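Local coordinates for superoxide dismutase [Fe] (Sulfolobus solfataricus, PDB 1WB7), which destroys toxic superoxide radicals in the cell by converting them to hydrogen peroxide and oxygen, using one iron ion per subunit, at residues Leu52-Val55 / Asp59-Thr62; Gln121-Thr126 / Ala190-Val195; Leu138-Glu143 / Lys202-Tyr207; Gly99-Ala104 / Val195-Ala200. The protein carries 1 engineered substitution. One frame throughout, in Å; residues are numbered along the deposited sequence.

Contact 1. Residues Leu52-Val55 / Asp59-Thr62; sequences LEKV and DLQT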
loop_
_atom_site.group_PDB
_atom_site.type_symbol
_atom_site.label_atom_id
_atom_site.label_comp_id
_atom_site.label_asym_id
_atom_site.label_seq_id
_atom_site.Cartn_x
_atom_site.Cartn_y
_atom_site.Cartn_z
ATOM N N LEU A 52 -3.335 -20.773 -10.168
ATOM C CA LEU A 52 -2.157 -21.098 -9.375
ATOM C C LEU A 52 -1.877 -22.607 -9.423
ATOM O O LEU A 52 -0.721 -23.032 -9.410
ATOM C CB LEU A 52 -2.340 -20.641 -7.926
ATOM C CG LEU A 52 -1.124 -20.890 -7.031
ATOM C CD1 LEU A 52 0.106 -20.251 -7.640
ATOM C CD2 LEU A 52 -1.390 -20.333 -5.642
ATOM N N GLU A 53 -2.936 -23.412 -9.488
ATOM C CA GLU A 53 -2.767 -24.860 -9.561
ATOM C C GLU A 53 -2.000 -25.199 -10.836
ATOM O O GLU A 53 -1.118 -26.054 -10.834
ATOM C CB GLU A 53 -4.125 -25.567 -9.587
ATOM C CG GLU A 53 -4.980 -25.366 -8.354
ATOM C CD GLU A 53 -6.335 -26.039 -8.488
ATOM O OE1 GLU A 53 -6.811 -26.191 -9.637
ATOM O OE2 GLU A 53 -6.934 -26.404 -7.453
ATOM N N LYS A 54 -2.343 -24.522 -11.928
ATOM C CA LYS A 54 -1.672 -24.759 -13.198
ATOM C C LYS A 54 -0.197 -24.366 -13.123
ATOM O O LYS A 54 0.650 -24.995 -13.757
ATOM C CB LYS A 54 -2.370 -23.992 -14.323
ATOM C CG LYS A 54 -3.717 -24.583 -14.748
ATOM C CD LYS A 54 -4.261 -23.824 -15.958
ATOM C CE LYS A 54 -5.585 -24.392 -16.462
ATOM N NZ LYS A 54 -6.729 -24.113 -15.541
ATOM N N VAL A 55 0.114 -23.325 -12.355
ATOM C CA VAL A 55 1.509 -22.914 -12.199
ATOM C C VAL A 55 2.244 -24.017 -11.451
ATOM O O VAL A 55 3.340 -24.417 -11.833
ATOM C CB VAL A 55 1.648 -21.606 -11.379
ATOM C CG1 VAL A 55 3.114 -21.359 -11.051
ATOM C CG2 VAL A 55 1.090 -20.431 -12.163
ATOM N N ASP A 59 1.434 -26.723 -15.886
ATOM C CA ASP A 59 0.658 -26.591 -17.112
ATOM C C ASP A 59 0.836 -25.177 -17.651
ATOM O O ASP A 59 0.637 -24.917 -18.836
ATOM C CB ASP A 59 -0.814 -26.911 -16.848
ATOM C CG ASP A 59 -1.017 -28.358 -16.435
ATOM O OD1 ASP A 59 -0.358 -29.234 -17.031
ATOM O OD2 ASP A 59 -1.832 -28.625 -15.527
ATOM N N LEU A 60 1.201 -24.264 -16.757
ATOM C CA LEU A 60 1.494 -22.886 -17.126
ATOM C C LEU A 60 2.985 -22.808 -16.871
ATOM O O LEU A 60 3.412 -22.829 -15.720
ATOM C CB LEU A 60 0.779 -21.895 -16.211
ATOM C CG LEU A 60 -0.696 -21.596 -16.464
ATOM C CD1 LEU A 60 -1.230 -20.701 -15.351
ATOM C CD2 LEU A 60 -0.851 -20.927 -17.823
ATOM N N GLN A 61 3.785 -22.746 -17.927
ATOM C CA GLN A 61 5.223 -22.684 -17.733
ATOM C C GLN A 61 5.780 -21.274 -17.651
ATOM O O GLN A 61 5.061 -20.292 -17.830
ATOM C CB GLN A 61 5.951 -23.467 -18.824
ATOM C CG GLN A 61 5.459 -23.226 -20.227
ATOM C CD GLN A 61 5.020 -24.517 -20.906
ATOM O OE1 GLN A 61 4.850 -24.567 -22.123
ATOM N NE2 GLN A 61 4.827 -25.566 -20.113
ATOM N N THR A 62 7.071 -21.195 -17.350
ATOM C CA THR A 62 7.767 -19.925 -17.230
ATOM C C THR A 62 7.417 -19.015 -18.396
ATOM O O THR A 62 7.481 -19.428 -19.552
ATOM C CB THR A 62 9.289 -20.145 -17.220
ATOM O OG1 THR A 62 9.613 -21.141 -16.245
ATOM C CG2 THR A 62 10.020 -18.852 -16.882
HETATM O O HOH W 1 5.037 -23.488 -13.652
#
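With CG of Leu60 turned opposite its own carbonyl carbon (chi1 -80°) and the chain then extended to CD1 (chi2 174°), the leucine reaches back onto the last turns of helix 27-57 and meets Lys54 and Val55. Both CG and CD1 of Leu60 lie 3.6 Å from CB of Lys54, so the aliphatic root of the lysine, not its ammonium end, receives the branch. The same CD1 of Leu60 touches CG2 of Val55 at 4.0 Å; that valine otherwise packs on Tyr65 and on Ile70 of helix 67-89. The backbone folds round one carbonyl. Lys54 O accepts the N-H of Leu60, six residues further on, with Leu60 N at 3.1 Å and an angle of 159°. Asp59 N also approaches Lys54 O, at 2.9 Å, but this bond is bent and weak. A water fastens the turn a second time, donating to Val55 O at 2.7 Å and to Leu60 O at the same length. Leu60 also packs on Gly63 of the third subunit. The turn thus sits at tetramer interfaces and ends the first long helix of the alpha-hairpin domain. NZ of Lys54 and OD2 of Asp59 stay 6.7 Å apart, too far for a salt bridge. At the helix C terminus Lys54 O is held by loop N-H groups, and Val55 O by water and Arg118 of the second subunit, whose positive charge would suit the negative end of the helix dipole.

Contact 2. Residues Gln121-Thr126 / Ala190-Val195; sequences QVFTET and AWWNVV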
loop_
_atom_site.group_PDB
_atom_site.type_symbol
_atom_site.label_atom_id
_atom_site.label_comp_id
_atom_site.label_asym_id
_atom_site.label_seq_id
_atom_site.Cartn_x
_atom_site.Cartn_y
_atom_site.Cartn_z
ATOM N N GLN A 121 -17.170 6.096 20.571
ATOM C CA GLN A 121 -16.633 7.358 20.076
ATOM C C GLN A 121 -15.305 7.168 19.362
ATOM O O GLN A 121 -15.127 7.619 18.232
ATOM C CB GLN A 121 -16.413 8.344 21.224
ATOM C CG GLN A 121 -17.665 8.862 21.880
ATOM C CD GLN A 121 -17.349 9.962 22.868
ATOM O OE1 GLN A 121 -16.550 9.779 23.782
ATOM N NE2 GLN A 121 -17.968 11.122 22.679
ATOM N N VAL A 122 -14.371 6.506 20.036
ATOM C CA VAL A 122 -13.049 6.269 19.473
ATOM C C VAL A 122 -13.109 5.424 18.204
ATOM O O VAL A 122 -12.378 5.688 17.249
ATOM C CB VAL A 122 -12.125 5.587 20.504
ATOM C CG1 VAL A 122 -10.774 5.270 19.880
ATOM C CG2 VAL A 122 -11.949 6.503 21.707
ATOM N N PHE A 123 -13.986 4.426 18.185
ATOM C CA PHE A 123 -14.113 3.559 17.016
ATOM C C PHE A 123 -14.695 4.334 15.842
ATOM O O PHE A 123 -14.227 4.219 14.712
ATOM C CB PHE A 123 -15.026 2.367 17.315
ATOM C CG PHE A 123 -14.955 1.282 16.277
ATOM C CD1 PHE A 123 -13.914 0.355 16.289
ATOM C CD2 PHE A 123 -15.903 1.206 15.265
ATOM C CE1 PHE A 123 -13.818 -0.628 15.310
ATOM C CE2 PHE A 123 -15.818 0.228 14.277
ATOM C CZ PHE A 123 -14.772 -0.693 14.298
ATOM N N THR A 124 -15.733 5.108 16.119
ATOM C CA THR A 124 -16.393 5.900 15.097
ATOM C C THR A 124 -15.399 6.907 14.524
ATOM O O THR A 124 -15.314 7.097 13.312
ATOM C CB THR A 124 -17.615 6.623 15.698
ATOM O OG1 THR A 124 -18.562 5.643 16.139
ATOM C CG2 THR A 124 -18.279 7.533 14.673
ATOM N N GLU A 125 -14.629 7.527 15.407
ATOM C CA GLU A 125 -13.631 8.511 15.010
ATOM C C GLU A 125 -12.569 7.868 14.123
ATOM O O GLU A 125 -12.176 8.426 13.095
ATOM C CB GLU A 125 -12.969 9.093 16.261
ATOM C CG GLU A 125 -11.914 10.144 15.994
ATOM C CD GLU A 125 -11.117 10.486 17.246
ATOM O OE1 GLU A 125 -11.604 10.202 18.362
ATOM O OE2 GLU A 125 -10.012 11.046 17.112
ATOM N N THR A 126 -12.111 6.688 14.525
ATOM C CA THR A 126 -11.084 5.982 13.777
ATOM C C THR A 126 -11.628 5.500 12.436
ATOM O O THR A 126 -10.944 5.586 11.418
ATOM C CB THR A 126 -10.536 4.795 14.592
ATOM O OG1 THR A 126 -10.011 5.282 15.834
ATOM C CG2 THR A 126 -9.421 4.095 13.841
ATOM N N ALA A 190 -25.319 4.847 11.649
ATOM C CA ALA A 190 -26.449 3.934 11.504
ATOM C C ALA A 190 -26.067 2.477 11.752
ATOM O O ALA A 190 -26.852 1.700 12.293
ATOM C CB ALA A 190 -27.051 4.079 10.116
ATOM N N TRP A 191 -24.852 2.119 11.355
ATOM C CA TRP A 191 -24.351 0.760 11.503
ATOM C C TRP A 191 -24.388 0.226 12.937
ATOM O O TRP A 191 -24.660 -0.956 13.152
ATOM C CB TRP A 191 -22.928 0.693 10.946
ATOM C CG TRP A 191 -22.199 -0.565 11.251
ATOM C CD1 TRP A 191 -22.358 -1.778 10.647
ATOM C CD2 TRP A 191 -21.158 -0.727 12.217
ATOM N NE1 TRP A 191 -21.472 -2.685 11.172
ATOM C CE2 TRP A 191 -20.723 -2.065 12.139
ATOM C CE3 TRP A 191 -20.549 0.132 13.141
ATOM C CZ2 TRP A 191 -19.704 -2.567 12.948
ATOM C CZ3 TRP A 191 -19.534 -0.368 13.947
ATOM C CH2 TRP A 191 -19.122 -1.706 13.844
ATOM N N TRP A 192 -24.120 1.081 13.917
ATOM C CA TRP A 192 -24.134 0.641 15.310
ATOM C C TRP A 192 -25.448 -0.040 15.687
ATOM O O TRP A 192 -25.487 -0.904 16.567
ATOM C CB TRP A 192 -23.892 1.825 16.255
ATOM C CG TRP A 192 -22.492 2.358 16.206
ATOM C CD1 TRP A 192 -22.072 3.518 15.615
ATOM C CD2 TRP A 192 -21.321 1.732 16.740
ATOM N NE1 TRP A 192 -20.709 3.650 15.747
ATOM C CE2 TRP A 192 -20.223 2.568 16.434
ATOM C CE3 TRP A 192 -21.090 0.544 17.446
ATOM C CZ2 TRP A 192 -18.912 2.254 16.812
ATOM C CZ3 TRP A 192 -19.786 0.230 17.821
ATOM C CH2 TRP A 192 -18.714 1.086 17.502
ATOM N N ASN A 193 -26.519 0.351 15.013
ATOM C CA ASN A 193 -27.842 -0.191 15.285
ATOM C C ASN A 193 -28.062 -1.636 14.847
ATOM O O ASN A 193 -29.066 -2.249 15.221
ATOM C CB ASN A 193 -28.899 0.708 14.646
ATOM C CG ASN A 193 -28.905 2.105 15.243
ATOM O OD1 ASN A 193 -29.226 2.286 16.417
ATOM N ND2 ASN A 193 -28.538 3.098 14.440
ATOM N N VAL A 194 -27.143 -2.186 14.060
ATOM C CA VAL A 194 -27.298 -3.569 13.614
ATOM C C VAL A 194 -26.116 -4.463 13.969
ATOM O O VAL A 194 -26.013 -5.581 13.472
ATOM C CB VAL A 194 -27.550 -3.651 12.087
ATOM C CG1 VAL A 194 -28.867 -2.980 11.750
ATOM C CG2 VAL A 194 -26.415 -2.995 11.323
ATOM N N VAL A 195 -25.228 -3.980 14.833
ATOM C CA VAL A 195 -24.072 -4.771 15.240
ATOM C C VAL A 195 -24.544 -5.981 16.042
ATOM O O VAL A 195 -25.333 -5.847 16.976
ATOM C CB VAL A 195 -23.105 -3.945 16.111
ATOM C CG1 VAL A 195 -22.022 -4.847 16.684
ATOM C CG2 VAL A 195 -22.478 -2.836 15.277
#
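Thr124 and Trp192 make the nearest backbone approach between helix 116-128 and the segment that leaves helix 184-191, yet their CA atoms are 9.4 Å apart, and large side chains bridge the distance. Phe123, Trp191 and Trp192 form an aromatic cluster in the C-terminal domain of the iron/manganese superoxide dismutase fold. A first torsion of -167° turns the ring of Phe123 away from its own backbone N and across to both tryptophans. CD2 of Phe123 lies 3.5 Å from CZ2 of Trp192, the two ring planes meeting obliquely at 75°, and CB of Phe123 sits at the edge of the indole, in plane. CE2 of Phe123 meets CZ3 of Trp191 at 3.8 Å, rim to rim. Trp191 in turn lays CZ3 on one face of Trp192, near the rim, and Val195 CG2 covers a face of Trp191. The polar edge of Trp192 is anchored by a bent bond, NE1 donating to OG1 of Thr124 at 3.0 Å and 136°; that hydroxyl is also bonded to the carbonyl of Lys120, whose side chain makes a cation-pi contact with the indole. A leucine in place of Trp192 would probably leave OG1 of Thr124 without its N-H donor and open a gap beside Phe123. Trp191 also packs on Leu167 and Leu169, and its side chain comes to about 7 Å, nearest atoms, from that of the iron ligand Asp170. Ala190 O receives both N and ND2 of Asn193, each at 3.1 Å, from the same face of its carbonyl.

Contact 3. Residues Leu138-Glu143 / Lys202-Tyr207; sequences LYYDTE and KKLQKY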
loop_
_atom_site.group_PDB
_atom_site.type_symbol
_atom_site.label_atom_id
_atom_site.label_comp_id
_atom_site.label_asym_id
_atom_site.label_seq_id
_atom_site.Cartn_x
_atom_site.Cartn_y
_atom_site.Cartn_z
ATOM N N LEU A 138 -12.270 -4.352 15.088
ATOM C CA LEU A 138 -11.857 -4.417 16.474
ATOM C C LEU A 138 -11.297 -5.821 16.602
ATOM O O LEU A 138 -12.013 -6.813 16.406
ATOM C CB LEU A 138 -13.035 -4.245 17.432
ATOM C CG LEU A 138 -12.575 -4.320 18.892
ATOM C CD1 LEU A 138 -11.619 -3.163 19.165
ATOM C CD2 LEU A 138 -13.773 -4.262 19.835
ATOM N N TYR A 139 -10.006 -5.902 16.886
ATOM C CA TYR A 139 -9.341 -7.182 17.049
ATOM C C TYR A 139 -9.301 -7.548 18.514
ATOM O O TYR A 139 -9.429 -6.694 19.393
ATOM C CB TYR A 139 -7.872 -7.110 16.630
ATOM C CG TYR A 139 -7.563 -7.158 15.162
ATOM C CD1 TYR A 139 -7.821 -8.301 14.411
ATOM C CD2 TYR A 139 -6.929 -6.087 14.538
ATOM C CE1 TYR A 139 -7.448 -8.378 13.077
ATOM C CE2 TYR A 139 -6.550 -6.154 13.202
ATOM C CZ TYR A 139 -6.811 -7.303 12.479
ATOM O OH TYR A 139 -6.410 -7.381 11.168
ATOM N N TYR A 140 -9.125 -8.837 18.765
ATOM C CA TYR A 140 -8.907 -9.288 20.110
ATOM C C TYR A 140 -7.510 -9.865 19.943
ATOM O O TYR A 140 -7.338 -10.908 19.315
ATOM C CB TYR A 140 -9.851 -10.401 20.564
ATOM C CG TYR A 140 -9.406 -10.911 21.919
ATOM C CD1 TYR A 140 -9.318 -10.043 23.010
ATOM C CD2 TYR A 140 -8.972 -12.224 22.090
ATOM C CE1 TYR A 140 -8.799 -10.464 24.237
ATOM C CE2 TYR A 140 -8.453 -12.659 23.319
ATOM C CZ TYR A 140 -8.367 -11.771 24.380
ATOM O OH TYR A 140 -7.810 -12.174 25.576
ATOM N N ASP A 141 -6.506 -9.168 20.454
ATOM C CA ASP A 141 -5.154 -9.668 20.335
ATOM C C ASP A 141 -4.997 -10.741 21.407
ATOM O O ASP A 141 -5.016 -10.443 22.603
ATOM C CB ASP A 141 -4.142 -8.546 20.559
ATOM C CG ASP A 141 -2.719 -9.016 20.395
ATOM O OD1 ASP A 141 -1.794 -8.285 20.820
ATOM O OD2 ASP A 141 -2.525 -10.117 19.837
ATOM N N THR A 142 -4.855 -11.989 20.976
ATOM C CA THR A 142 -4.702 -13.097 21.901
ATOM C C THR A 142 -3.370 -13.041 22.626
ATOM O O THR A 142 -3.179 -13.728 23.632
ATOM C CB THR A 142 -4.810 -14.450 21.169
ATOM O OG1 THR A 142 -3.873 -14.485 20.089
ATOM C CG2 THR A 142 -6.216 -14.649 20.617
ATOM N N GLU A 143 -2.442 -12.229 22.124
ATOM C CA GLU A 143 -1.135 -12.119 22.759
ATOM C C GLU A 143 -1.168 -11.179 23.956
ATOM O O GLU A 143 -0.768 -11.545 25.055
ATOM C CB GLU A 143 -0.084 -11.611 21.768
ATOM C CG GLU A 143 1.310 -11.487 22.380
ATOM C CD GLU A 143 2.336 -10.890 21.434
ATOM O OE1 GLU A 143 2.062 -10.820 20.218
ATOM O OE2 GLU A 143 3.428 -10.505 21.907
ATOM N N LYS A 202 -19.795 -14.141 21.655
ATOM C CA LYS A 202 -19.620 -15.565 21.416
ATOM C C LYS A 202 -18.243 -15.840 20.813
ATOM O O LYS A 202 -17.536 -16.741 21.260
ATOM C CB LYS A 202 -20.716 -16.068 20.469
ATOM C CG LYS A 202 -21.224 -17.468 20.774
ATOM C CD LYS A 202 -22.748 -17.498 20.727
ATOM C CE LYS A 202 -23.337 -16.459 21.692
ATOM N NZ LYS A 202 -24.812 -16.268 21.546
ATOM N N LYS A 203 -17.860 -15.068 19.798
ATOM C CA LYS A 203 -16.556 -15.269 19.170
ATOM C C LYS A 203 -15.430 -14.983 20.157
ATOM O O LYS A 203 -14.468 -15.741 20.237
ATOM C CB LYS A 203 -16.402 -14.376 17.938
ATOM C CG LYS A 203 -15.130 -14.656 17.147
ATOM C CD LYS A 203 -15.122 -13.925 15.814
ATOM C CE LYS A 203 -13.904 -14.311 14.979
ATOM N NZ LYS A 203 -13.898 -13.602 13.662
ATOM N N LEU A 204 -15.546 -13.894 20.913
ATOM C CA LEU A 204 -14.514 -13.560 21.891
ATOM C C LEU A 204 -14.306 -14.710 22.873
ATOM O O LEU A 204 -13.171 -15.077 23.176
ATOM C CB LEU A 204 -14.889 -12.304 22.675
ATOM C CG LEU A 204 -13.947 -12.008 23.851
ATOM C CD1 LEU A 204 -12.540 -11.724 23.326
ATOM C CD2 LEU A 204 -14.471 -10.828 24.657
ATOM N N GLN A 205 -15.406 -15.264 23.379
ATOM C CA GLN A 205 -15.349 -16.372 24.331
ATOM C C GLN A 205 -14.420 -17.490 23.868
ATOM O O GLN A 205 -13.670 -18.053 24.660
ATOM C CB GLN A 205 -16.747 -16.953 24.558
ATOM C CG GLN A 205 -17.600 -16.195 25.561
ATOM C CD GLN A 205 -16.966 -16.145 26.939
ATOM O OE1 GLN A 205 -16.348 -17.115 27.386
ATOM N NE2 GLN A 205 -17.128 -15.019 27.629
ATOM N N LYS A 206 -14.478 -17.806 22.580
ATOM C CA LYS A 206 -13.648 -18.856 22.011
ATOM C C LYS A 206 -12.149 -18.656 22.222
ATOM O O LYS A 206 -11.390 -19.623 22.185
ATOM C CB LYS A 206 -13.926 -18.982 20.514
ATOM C CG LYS A 206 -15.282 -19.583 20.166
ATOM C CD LYS A 206 -15.534 -19.503 18.661
ATOM C CE LYS A 206 -14.336 -20.022 17.862
ATOM N NZ LYS A 206 -14.449 -19.731 16.402
ATOM N N TYR A 207 -11.714 -17.417 22.434
ATOM C CA TYR A 207 -10.290 -17.155 22.622
ATOM C C TYR A 207 -9.914 -16.828 24.060
ATOM O O TYR A 207 -8.792 -16.403 24.334
ATOM C CB TYR A 207 -9.828 -16.020 21.698
ATOM C CG TYR A 207 -10.106 -16.291 20.239
ATOM C CD1 TYR A 207 -11.378 -16.097 19.710
ATOM C CD2 TYR A 207 -9.114 -16.796 19.399
ATOM C CE1 TYR A 207 -11.661 -16.403 18.388
ATOM C CE2 TYR A 207 -9.388 -17.105 18.066
ATOM C CZ TYR A 207 -10.665 -16.905 17.571
ATOM O OH TYR A 207 -10.957 -17.207 16.259
HETATM O O HOH W 2 -7.246 -14.802 25.947
#
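Tyr140 and Leu204 join the sheet to the last helix through a CH-pi contact: strand 134-140, the middle strand of the three-stranded antiparallel sheet of the C-terminal domain, is covered here by helix 197-205. Leu204 sets CD1 over one face of the phenol ring, 3.7 Å from the centroid of the Tyr140 ring and 18° off the normal, shifted toward CG of Tyr140, which it approaches to 3.5 Å. CG of Tyr140, anti to the backbone N (chi1 173°), carries the ring toward the helix, where it crosses the leucine at about a right angle. Leu108 of helix 103-113 packs on both, Leu105 on Leu204, and Ile166 of the neighbouring strand touches Tyr140, so this part is well buried. Toward Thr142 and Tyr207, the more exposed side, the contact slackens. Tyr207 runs past Tyr140 in the opposite direction and offers CB to CD2 of the Tyr140 ring at 3.9 Å, while CG2 of Thr142 rests against CD2 of Tyr207 at 3.8 Å. No direct hydrogen bond spans the two segments; a water in the plane of the Tyr140 ring links its OH to the carbonyl O of Tyr207, 2.7 Å from each. Beyond the strand, Asp141 forms an Asx turn and a salt bridge to Lys82 of the second subunit. In that turn, Glu143 N donates to OD2 of Asp141 at 3.1 Å, from above the carboxylate plane.

Contact 4. Residues Gly99-Ala104 / Val195-Ala200; sequences GKPGGA and VNWDAA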
loop_
_atom_site.group_PDB
_atom_site.type_symbol
_atom_site.label_atom_id
_atom_site.label_comp_id
_atom_site.label_asym_id
_atom_site.label_seq_id
_atom_site.Cartn_x
_atom_site.Cartn_y
_atom_site.Cartn_z
ATOM N N GLY A 99 -27.714 -2.090 20.228
ATOM C CA GLY A 99 -27.613 -2.122 21.673
ATOM C C GLY A 99 -26.170 -2.126 22.132
ATOM O O GLY A 99 -25.291 -1.631 21.430
ATOM N N LYS A 100 -25.917 -2.696 23.303
ATOM C CA LYS A 100 -24.567 -2.741 23.855
ATOM C C LYS A 100 -24.130 -4.172 24.136
ATOM O O LYS A 100 -24.954 -5.066 24.312
ATOM C CB LYS A 100 -24.508 -1.926 25.150
ATOM C CG LYS A 100 -24.863 -0.459 24.978
ATOM C CD LYS A 100 -25.200 0.206 26.313
ATOM C CE LYS A 100 -24.052 0.120 27.299
ATOM N NZ LYS A 100 -24.364 0.826 28.573
ATOM N N PRO A 101 -22.813 -4.403 24.190
ATOM C CA PRO A 101 -22.280 -5.741 24.452
ATOM C C PRO A 101 -22.315 -6.052 25.941
ATOM O O PRO A 101 -22.313 -5.143 26.770
ATOM C CB PRO A 101 -20.855 -5.642 23.928
ATOM C CG PRO A 101 -20.486 -4.231 24.296
ATOM C CD PRO A 101 -21.728 -3.450 23.895
ATOM N N GLY A 102 -22.356 -7.335 26.272
ATOM C CA GLY A 102 -22.360 -7.746 27.662
ATOM C C GLY A 102 -21.198 -8.694 27.904
ATOM O O GLY A 102 -20.194 -8.659 27.186
ATOM N N GLY A 103 -21.327 -9.538 28.922
ATOM C CA GLY A 103 -20.290 -10.508 29.229
ATOM C C GLY A 103 -18.857 -10.013 29.251
ATOM O O GLY A 103 -18.580 -8.856 29.580
ATOM N N ALA A 104 -17.938 -10.907 28.896
ATOM C CA ALA A 104 -16.514 -10.601 28.880
ATOM C C ALA A 104 -16.163 -9.441 27.956
ATOM O O ALA A 104 -15.296 -8.623 28.279
ATOM C CB ALA A 104 -15.721 -11.846 28.475
ATOM N N VAL A 195 -25.228 -3.980 14.833
ATOM C CA VAL A 195 -24.072 -4.771 15.240
ATOM C C VAL A 195 -24.544 -5.981 16.042
ATOM O O VAL A 195 -25.333 -5.847 16.976
ATOM C CB VAL A 195 -23.105 -3.945 16.111
ATOM C CG1 VAL A 195 -22.022 -4.847 16.684
ATOM C CG2 VAL A 195 -22.478 -2.836 15.277
ATOM N N ASN A 196 -24.055 -7.160 15.672
ATOM C CA ASN A 196 -24.433 -8.384 16.356
ATOM C C ASN A 196 -23.525 -8.602 17.565
ATOM O O ASN A 196 -22.588 -9.407 17.525
ATOM C CB ASN A 196 -24.324 -9.575 15.405
ATOM C CG ASN A 196 -25.063 -10.802 15.922
ATOM O OD1 ASN A 196 -25.201 -10.996 17.130
ATOM N ND2 ASN A 196 -25.529 -11.642 15.001
ATOM N N TRP A 197 -23.810 -7.875 18.640
ATOM C CA TRP A 197 -23.022 -7.974 19.861
ATOM C C TRP A 197 -22.973 -9.365 20.468
ATOM O O TRP A 197 -21.961 -9.744 21.045
ATOM C CB TRP A 197 -23.536 -6.977 20.893
ATOM C CG TRP A 197 -23.184 -5.583 20.525
ATOM C CD1 TRP A 197 -24.043 -4.563 20.242
ATOM C CD2 TRP A 197 -21.862 -5.061 20.347
ATOM N NE1 TRP A 197 -23.337 -3.437 19.895
ATOM C CE2 TRP A 197 -21.996 -3.715 19.950
ATOM C CE3 TRP A 197 -20.575 -5.604 20.484
ATOM C CZ2 TRP A 197 -20.893 -2.899 19.686
ATOM C CZ3 TRP A 197 -19.476 -4.790 20.221
ATOM C CH2 TRP A 197 -19.645 -3.451 19.826
ATOM N N ASP A 198 -24.059 -10.125 20.343
ATOM C CA ASP A 198 -24.091 -11.482 20.887
ATOM C C ASP A 198 -23.092 -12.363 20.144
ATOM O O ASP A 198 -22.335 -13.116 20.764
ATOM C CB ASP A 198 -25.499 -12.081 20.772
ATOM C CG ASP A 198 -26.480 -11.472 21.761
ATOM O OD1 ASP A 198 -27.685 -11.807 21.684
ATOM O OD2 ASP A 198 -26.055 -10.665 22.618
ATOM N N ALA A 199 -23.088 -12.280 18.816
ATOM C CA ALA A 199 -22.152 -13.077 18.029
ATOM C C ALA A 199 -20.737 -12.661 18.416
ATOM O O ALA A 199 -19.850 -13.501 18.554
ATOM C CB ALA A 199 -22.383 -12.854 16.534
ATOM N N ALA A 200 -20.540 -11.359 18.607
ATOM C CA ALA A 200 -19.234 -10.836 18.990
ATOM C C ALA A 200 -18.772 -11.435 20.320
ATOM O O ALA A 200 -17.633 -11.885 20.439
ATOM C CB ALA A 200 -19.285 -9.316 19.093
#
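Trp197 lies under the Lys100-Pro101 peptide and the proline ring, with Gly99 O oblique to the indole. CB of Trp197 starts 4.0 Å from CA of Pro101. CG of Trp197, set beside its backbone N (chi1 -72°), comes beneath the peptide, 3.9 Å from N of Pro101. On the pyrrole side CD1 and then NE1 pass the carbonyl of Gly99, NE1 of Trp197 reaching 3.1 Å from Gly99 O. The other branch runs under the proline: past CD2, CE3 of Trp197 closes on CB of Pro101 at 3.5 Å. CZ3 of Trp197 follows, 4.0 Å from the same CB of Pro101, and at the far rim CZ2 reaches Trp192. The indole also meets Phe116 with planes at about 90°. Pro101 CD stands over the five-membered ring of Trp197, 4.0 Å from its centroid and 16° off the normal, a CH-pi contact. CG1 of Val195 covers the opposite face, so the indole is sandwiched between a proline and a valine. A serine at Trp197 would probably leave Pro101 without the aromatic face beneath it and open a gap between that loop and Val195. One residue earlier, Asn196 occupies the N-cap, its OD1 accepting Ala199 N at 3.0 Å. The contact belongs to the C-terminal domain of the iron/manganese superoxide dismutase fold, where the loop leading into helix 103-113 packs onto the N-capped start of helix 197-205.

From the N terminus, contact 1 comes first and closes a short local loop at the end of helix 27-57, in series with the others and at least about 22 Å from them, nearest atoms counted. Contact 4 opens at 99-104, contact 2 at 121-126 and contact 3 at 138-143; contact 2 closes first, nested inside contact 4, with which it shares Val195, and contact 3 closes last, crossing both. Contact 2 ties helix 116-128 to the end of helix 184-191. Contacts 3 and 4 fasten strand 134-140 and the loop before helix 103-113 to helix 197-205. The two ties join where Trp192 CZ3 lies 3.8 Å from Trp197 CZ2.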